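Local coordinates for glycerol-3-phosphate dehydrogenase [NAD(+)] (Dunaliella salina, PDB 6IUY), which probably interconverts dihydroxyacetone phosphate and sn-glycerol 3-phosphate using NAD, in a chain that also carries a magnesium-binding, haloacid dehalogenase-like phosphatase domain, at residues Met251-Ser264 with Pro286-His299. Numbering follows the deposited sequence.
With NAD (nicotinamide-adenine-dinucleotide), chain C.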
# COMPACT_ATOMS: atom_id res chain seq x y z
N MET A 251 40.79 -8.57 17.03
CA MET A 251 40.19 -7.26 16.83
C MET A 251 40.71 -6.56 15.58
O MET A 251 39.93 -6.07 14.76
CB MET A 251 40.45 -6.39 18.05
CG MET A 251 39.31 -6.38 19.06
SD MET A 251 38.25 -4.94 18.80
CE MET A 251 38.01 -4.37 20.48
N ALA A 252 42.03 -6.54 15.43
CA ALA A 252 42.68 -5.80 14.36
C ALA A 252 42.59 -6.51 13.01
O ALA A 252 43.09 -6.00 12.01
CB ALA A 252 44.14 -5.54 14.72
N LYS A 253 41.97 -7.69 12.97
CA LYS A 253 41.75 -8.36 11.70
C LYS A 253 40.27 -8.29 11.32
O LYS A 253 39.87 -8.75 10.25
CB LYS A 253 42.24 -9.80 11.74
CG LYS A 253 43.77 -9.93 11.88
CD LYS A 253 44.49 -9.15 10.79
CE LYS A 253 46.00 -9.15 10.98
NZ LYS A 253 46.69 -8.14 10.13
N LEU A 254 39.47 -7.69 12.21
CA LEU A 254 38.07 -7.37 11.90
C LEU A 254 38.03 -6.41 10.71
O LEU A 254 38.75 -5.40 10.71
CB LEU A 254 37.36 -6.73 13.10
CG LEU A 254 36.91 -7.62 14.26
CD1 LEU A 254 36.28 -6.78 15.35
CD2 LEU A 254 35.92 -8.65 13.78
N LYS A 255 37.19 -6.70 9.71
CA LYS A 255 37.08 -5.78 8.58
C LYS A 255 36.57 -4.41 9.04
O LYS A 255 35.67 -4.31 9.89
CB LYS A 255 36.16 -6.35 7.50
CG LYS A 255 36.46 -5.77 6.11
CD LYS A 255 35.49 -6.28 5.06
CE LYS A 255 35.88 -5.84 3.65
NZ LYS A 255 35.00 -6.45 2.59
N ARG A 256 37.19 -3.35 8.51
CA ARG A 256 36.72 -1.98 8.73
C ARG A 256 36.43 -1.37 7.38
O ARG A 256 37.33 -1.17 6.56
CB ARG A 256 37.75 -1.14 9.48
CG ARG A 256 37.19 0.18 9.96
CD ARG A 256 38.26 1.12 10.48
NE ARG A 256 38.85 0.66 11.73
CZ ARG A 256 40.10 0.23 11.85
NH1 ARG A 256 40.91 0.21 10.79
NH2 ARG A 256 40.55 -0.17 13.03
N TYR A 257 35.16 -1.07 7.13
CA TYR A 257 34.72 -0.66 5.81
C TYR A 257 35.09 0.79 5.52
O TYR A 257 34.85 1.65 6.36
CB TYR A 257 33.20 -0.86 5.68
CG TYR A 257 32.80 -2.31 5.57
CD1 TYR A 257 32.70 -3.12 6.70
CD2 TYR A 257 32.54 -2.88 4.34
CE1 TYR A 257 32.34 -4.47 6.58
CE2 TYR A 257 32.17 -4.21 4.22
CZ TYR A 257 32.08 -4.99 5.34
OH TYR A 257 31.72 -6.31 5.20
N LYS A 258 35.73 1.04 4.38
CA LYS A 258 35.91 2.42 3.91
C LYS A 258 34.73 2.77 3.01
O LYS A 258 34.40 2.00 2.12
CB LYS A 258 37.22 2.62 3.11
CG LYS A 258 38.54 2.45 3.90
CD LYS A 258 39.73 2.97 3.07
CE LYS A 258 41.01 2.17 3.31
NZ LYS A 258 41.34 2.04 4.76
N VAL A 259 34.11 3.92 3.24
CA VAL A 259 32.91 4.28 2.49
C VAL A 259 33.20 5.35 1.46
O VAL A 259 33.84 6.35 1.76
CB VAL A 259 31.81 4.78 3.43
CG1 VAL A 259 30.54 5.10 2.65
CG2 VAL A 259 31.55 3.74 4.54
N THR A 260 32.73 5.13 0.23
CA THR A 260 32.80 6.15 -0.80
C THR A 260 31.42 6.44 -1.39
O THR A 260 30.75 5.54 -1.90
CB THR A 260 33.77 5.72 -1.91
OG1 THR A 260 35.09 5.70 -1.37
CG2 THR A 260 33.72 6.68 -3.09
N MET A 261 31.02 7.71 -1.33
CA MET A 261 29.84 8.22 -2.01
C MET A 261 30.20 8.59 -3.44
O MET A 261 31.10 9.41 -3.66
CB MET A 261 29.28 9.44 -1.26
CG MET A 261 28.16 10.21 -1.99
SD MET A 261 26.62 9.26 -2.13
CE MET A 261 26.77 8.71 -3.81
N VAL A 262 29.55 7.95 -4.41
CA VAL A 262 29.75 8.28 -5.82
C VAL A 262 28.61 9.22 -6.27
O VAL A 262 27.54 8.75 -6.69
CB VAL A 262 29.77 7.03 -6.71
CG1 VAL A 262 29.93 7.41 -8.18
CG2 VAL A 262 30.87 6.07 -6.28
N GLY A 263 28.84 10.52 -6.15
CA GLY A 263 27.89 11.53 -6.58
C GLY A 263 27.98 12.63 -5.56
O GLY A 263 28.45 12.37 -4.46
N SER A 264 27.58 13.84 -5.91
CA SER A 264 27.69 14.94 -4.96
C SER A 264 26.58 15.98 -5.12
O SER A 264 26.76 17.16 -4.82
CB SER A 264 29.06 15.63 -5.10
OG SER A 264 29.25 16.09 -6.43
N PRO A 286 36.23 0.84 19.90
CA PRO A 286 37.41 0.07 19.50
C PRO A 286 37.31 -0.67 18.15
O PRO A 286 38.15 -0.45 17.27
CB PRO A 286 37.57 -0.92 20.66
CG PRO A 286 37.03 -0.17 21.84
CD PRO A 286 35.86 0.60 21.31
N GLY A 287 36.33 -1.54 17.96
CA GLY A 287 36.35 -2.35 16.75
C GLY A 287 35.46 -1.84 15.63
O GLY A 287 34.78 -2.63 15.00
N SER A 288 35.47 -0.52 15.39
CA SER A 288 34.55 0.12 14.45
C SER A 288 34.43 -0.60 13.13
O SER A 288 35.44 -0.94 12.51
CB SER A 288 34.98 1.56 14.17
OG SER A 288 34.22 2.11 13.11
N VAL A 289 33.19 -0.82 12.67
CA VAL A 289 33.01 -1.45 11.37
C VAL A 289 33.24 -0.46 10.20
O VAL A 289 33.29 -0.89 9.04
CB VAL A 289 31.60 -2.08 11.24
CG1 VAL A 289 30.53 -1.03 11.14
CG2 VAL A 289 31.54 -3.00 10.02
N PHE A 290 33.38 0.84 10.48
CA PHE A 290 33.61 1.83 9.41
C PHE A 290 34.86 2.71 9.60
O PHE A 290 35.16 3.13 10.72
CB PHE A 290 32.41 2.78 9.24
CG PHE A 290 31.11 2.08 8.99
CD1 PHE A 290 30.91 1.41 7.81
CD2 PHE A 290 30.10 2.12 9.93
CE1 PHE A 290 29.73 0.77 7.58
CE2 PHE A 290 28.91 1.48 9.70
CZ PHE A 290 28.73 0.80 8.53
N GLU A 291 35.55 2.99 8.50
CA GLU A 291 36.54 4.07 8.49
C GLU A 291 35.84 5.38 8.83
O GLU A 291 34.71 5.60 8.40
CB GLU A 291 37.22 4.18 7.12
CG GLU A 291 38.49 3.34 6.98
CD GLU A 291 39.53 3.68 8.05
OE1 GLU A 291 39.83 4.88 8.26
OE2 GLU A 291 40.04 2.74 8.71
N LYS A 292 36.50 6.23 9.62
CA LYS A 292 35.87 7.48 10.03
C LYS A 292 35.62 8.40 8.85
O LYS A 292 34.57 9.05 8.76
CB LYS A 292 36.72 8.21 11.07
CG LYS A 292 36.05 9.49 11.56
CD LYS A 292 36.88 10.21 12.61
CE LYS A 292 36.13 11.42 13.16
NZ LYS A 292 36.86 12.07 14.28
N GLU A 293 36.57 8.42 7.92
CA GLU A 293 36.49 9.32 6.79
C GLU A 293 35.70 8.77 5.61
O GLU A 293 35.95 7.66 5.13
CB GLU A 293 37.89 9.70 6.34
CG GLU A 293 37.91 10.47 5.02
CD GLU A 293 39.31 10.97 4.66
OE1 GLU A 293 39.74 11.95 5.30
OE2 GLU A 293 39.96 10.39 3.76
N VAL A 294 34.77 9.57 5.11
CA VAL A 294 33.98 9.17 3.95
C VAL A 294 34.45 9.93 2.74
O VAL A 294 34.54 11.15 2.78
CB VAL A 294 32.46 9.44 4.15
CG1 VAL A 294 31.68 8.98 2.94
CG2 VAL A 294 31.95 8.78 5.38
N THR A 295 34.68 9.24 1.63
CA THR A 295 35.16 9.91 0.45
C THR A 295 33.97 10.22 -0.43
O THR A 295 33.06 9.40 -0.55
CB THR A 295 36.20 9.03 -0.27
OG1 THR A 295 37.33 8.86 0.60
CG2 THR A 295 36.68 9.67 -1.52
N MET A 296 33.93 11.41 -1.01
CA MET A 296 32.86 11.74 -1.94
C MET A 296 33.43 12.15 -3.28
O MET A 296 34.13 13.16 -3.36
CB MET A 296 31.96 12.84 -1.36
CG MET A 296 31.05 13.51 -2.38
SD MET A 296 29.74 14.50 -1.60
CE MET A 296 30.64 15.95 -1.00
N TRP A 297 33.14 11.39 -4.33
CA TRP A 297 33.45 11.83 -5.68
C TRP A 297 32.56 12.97 -6.12
O TRP A 297 31.31 12.86 -6.10
CB TRP A 297 33.33 10.69 -6.68
CG TRP A 297 33.56 11.12 -8.12
CD1 TRP A 297 34.73 11.56 -8.67
CD2 TRP A 297 32.60 11.11 -9.19
NE1 TRP A 297 34.56 11.82 -10.01
CE2 TRP A 297 33.26 11.56 -10.35
CE3 TRP A 297 31.24 10.76 -9.27
CZ2 TRP A 297 32.61 11.67 -11.58
CZ3 TRP A 297 30.60 10.87 -10.49
CH2 TRP A 297 31.29 11.33 -11.64
N VAL A 298 33.20 14.07 -6.51
CA VAL A 298 32.54 15.26 -7.00
C VAL A 298 32.90 15.49 -8.45
O VAL A 298 34.03 15.87 -8.75
CB VAL A 298 32.94 16.51 -6.20
CG1 VAL A 298 32.13 17.73 -6.65
CG2 VAL A 298 32.78 16.28 -4.70
N HIS A 299 31.96 15.25 -9.36
CA HIS A 299 32.18 15.52 -10.77
C HIS A 299 32.66 16.95 -10.97
O HIS A 299 32.08 17.88 -10.40
CB HIS A 299 30.90 15.29 -11.56
CG HIS A 299 31.03 15.64 -13.01
ND1 HIS A 299 30.46 16.78 -13.56
CD2 HIS A 299 31.63 15.00 -14.04
CE1 HIS A 299 30.72 16.82 -14.85
NE2 HIS A 299 31.43 15.75 -15.17
PA NAD C . 21.24 16.65 -8.44
O1A NAD C . 21.45 17.62 -7.35
O2A NAD C . 19.82 16.61 -8.98
O5B NAD C . 22.21 16.99 -9.70
C5B NAD C . 23.43 17.72 -9.50
C4B NAD C . 24.65 16.81 -9.82
O4B NAD C . 24.67 16.55 -11.10
C3B NAD C . 25.94 17.59 -9.56
O3B NAD C . 26.56 17.21 -8.42
C2B NAD C . 26.83 17.26 -10.78
O2B NAD C . 28.20 16.91 -10.29
C1B NAD C . 26.23 16.27 -11.35
N9A NAD C . 26.53 16.26 -12.72
C8A NAD C . 26.29 17.22 -13.64
N7A NAD C . 26.76 16.76 -14.83
C5A NAD C . 27.32 15.53 -14.63
C6A NAD C . 27.95 14.64 -15.47
N6A NAD C . 28.20 14.82 -16.86
N1A NAD C . 28.40 13.47 -15.00
C2A NAD C . 28.23 13.17 -13.68
N3A NAD C . 27.62 14.05 -12.85
C4A NAD C . 27.17 15.22 -13.33
O3 NAD C . 21.64 15.19 -7.88
PN NAD C . 21.00 14.43 -6.62
O1N NAD C . 20.05 15.34 -5.86
O2N NAD C . 22.08 13.94 -5.69
O5D NAD C . 20.13 13.25 -7.20
C5D NAD C . 20.74 12.12 -7.81
C4D NAD C . 19.76 10.94 -7.66
O4D NAD C . 19.19 10.97 -6.47
C3D NAD C . 18.65 11.11 -8.67
O3D NAD C . 18.45 9.93 -9.30
C2D NAD C . 17.40 11.49 -7.84
O2D NAD C . 16.20 11.05 -8.60
C1D NAD C . 17.59 10.88 -6.70
N1N NAD C . 16.93 11.47 -5.55
C2N NAD C . 16.92 12.83 -5.33
C3N NAD C . 16.29 13.35 -4.20
C7N NAD C . 16.28 14.88 -4.00
O7N NAD C . 15.51 15.39 -3.21
N7N NAD C . 17.20 15.68 -4.76
C4N NAD C . 15.66 12.53 -3.29
C5N NAD C . 15.70 11.16 -3.50
C6N NAD C . 16.34 10.65 -4.62
O HOH W 1 34.52 5.31 5.62
O HOH W 2 37.10 6.87 2.84
O HOH W 3 29.72 13.94 -8.36
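Strands 257-262 and 293-297 pair in parallel as the first beta-alpha-beta unit of the Rossmann-type NAD-binding domain, helix 266-282 forming the crossover. The evidence is the alternating backbone ladder: T295 N to V259 O (3.0 Å), M261 N to T295 O and W297 N to M261 O. Before the corner at K292, the short section 290-291 pairs separately with Y257, through Y257 N to V289 O (2.7 Å) and E291 N to Y257 O. Between the two sets a water accepts from V259 N (2.8 Å) and donates to the carbonyls of E291 and E293, bridging the gap.

One face carries V259, V294, M261 and M296, with V272 of the crossover helix packing on M261 and V294. On the other, V262 CG1 meets W297 CE3 obliquely at 3.8 Å, and L337 touches both residues. Near the corner, E291 lies alongside K258, while its OE2 makes a long, weak salt bridge to R256 NH1 (3.4 Å), with guanidinium and carboxylate planes nearly perpendicular (89°).

At the C-terminal ends another water joins S264 OG, W297 O and H299 N (2.8 Å), and adenine lies over one face of the H299 imidazole, NAD C6A 3.5 Å above the plane of that ring, over its centre. Backbone bonding thus sets the strand register; water satisfies V259 N and two carbonyls where direct bonds lapse, and ties the strand ends together beside NAD.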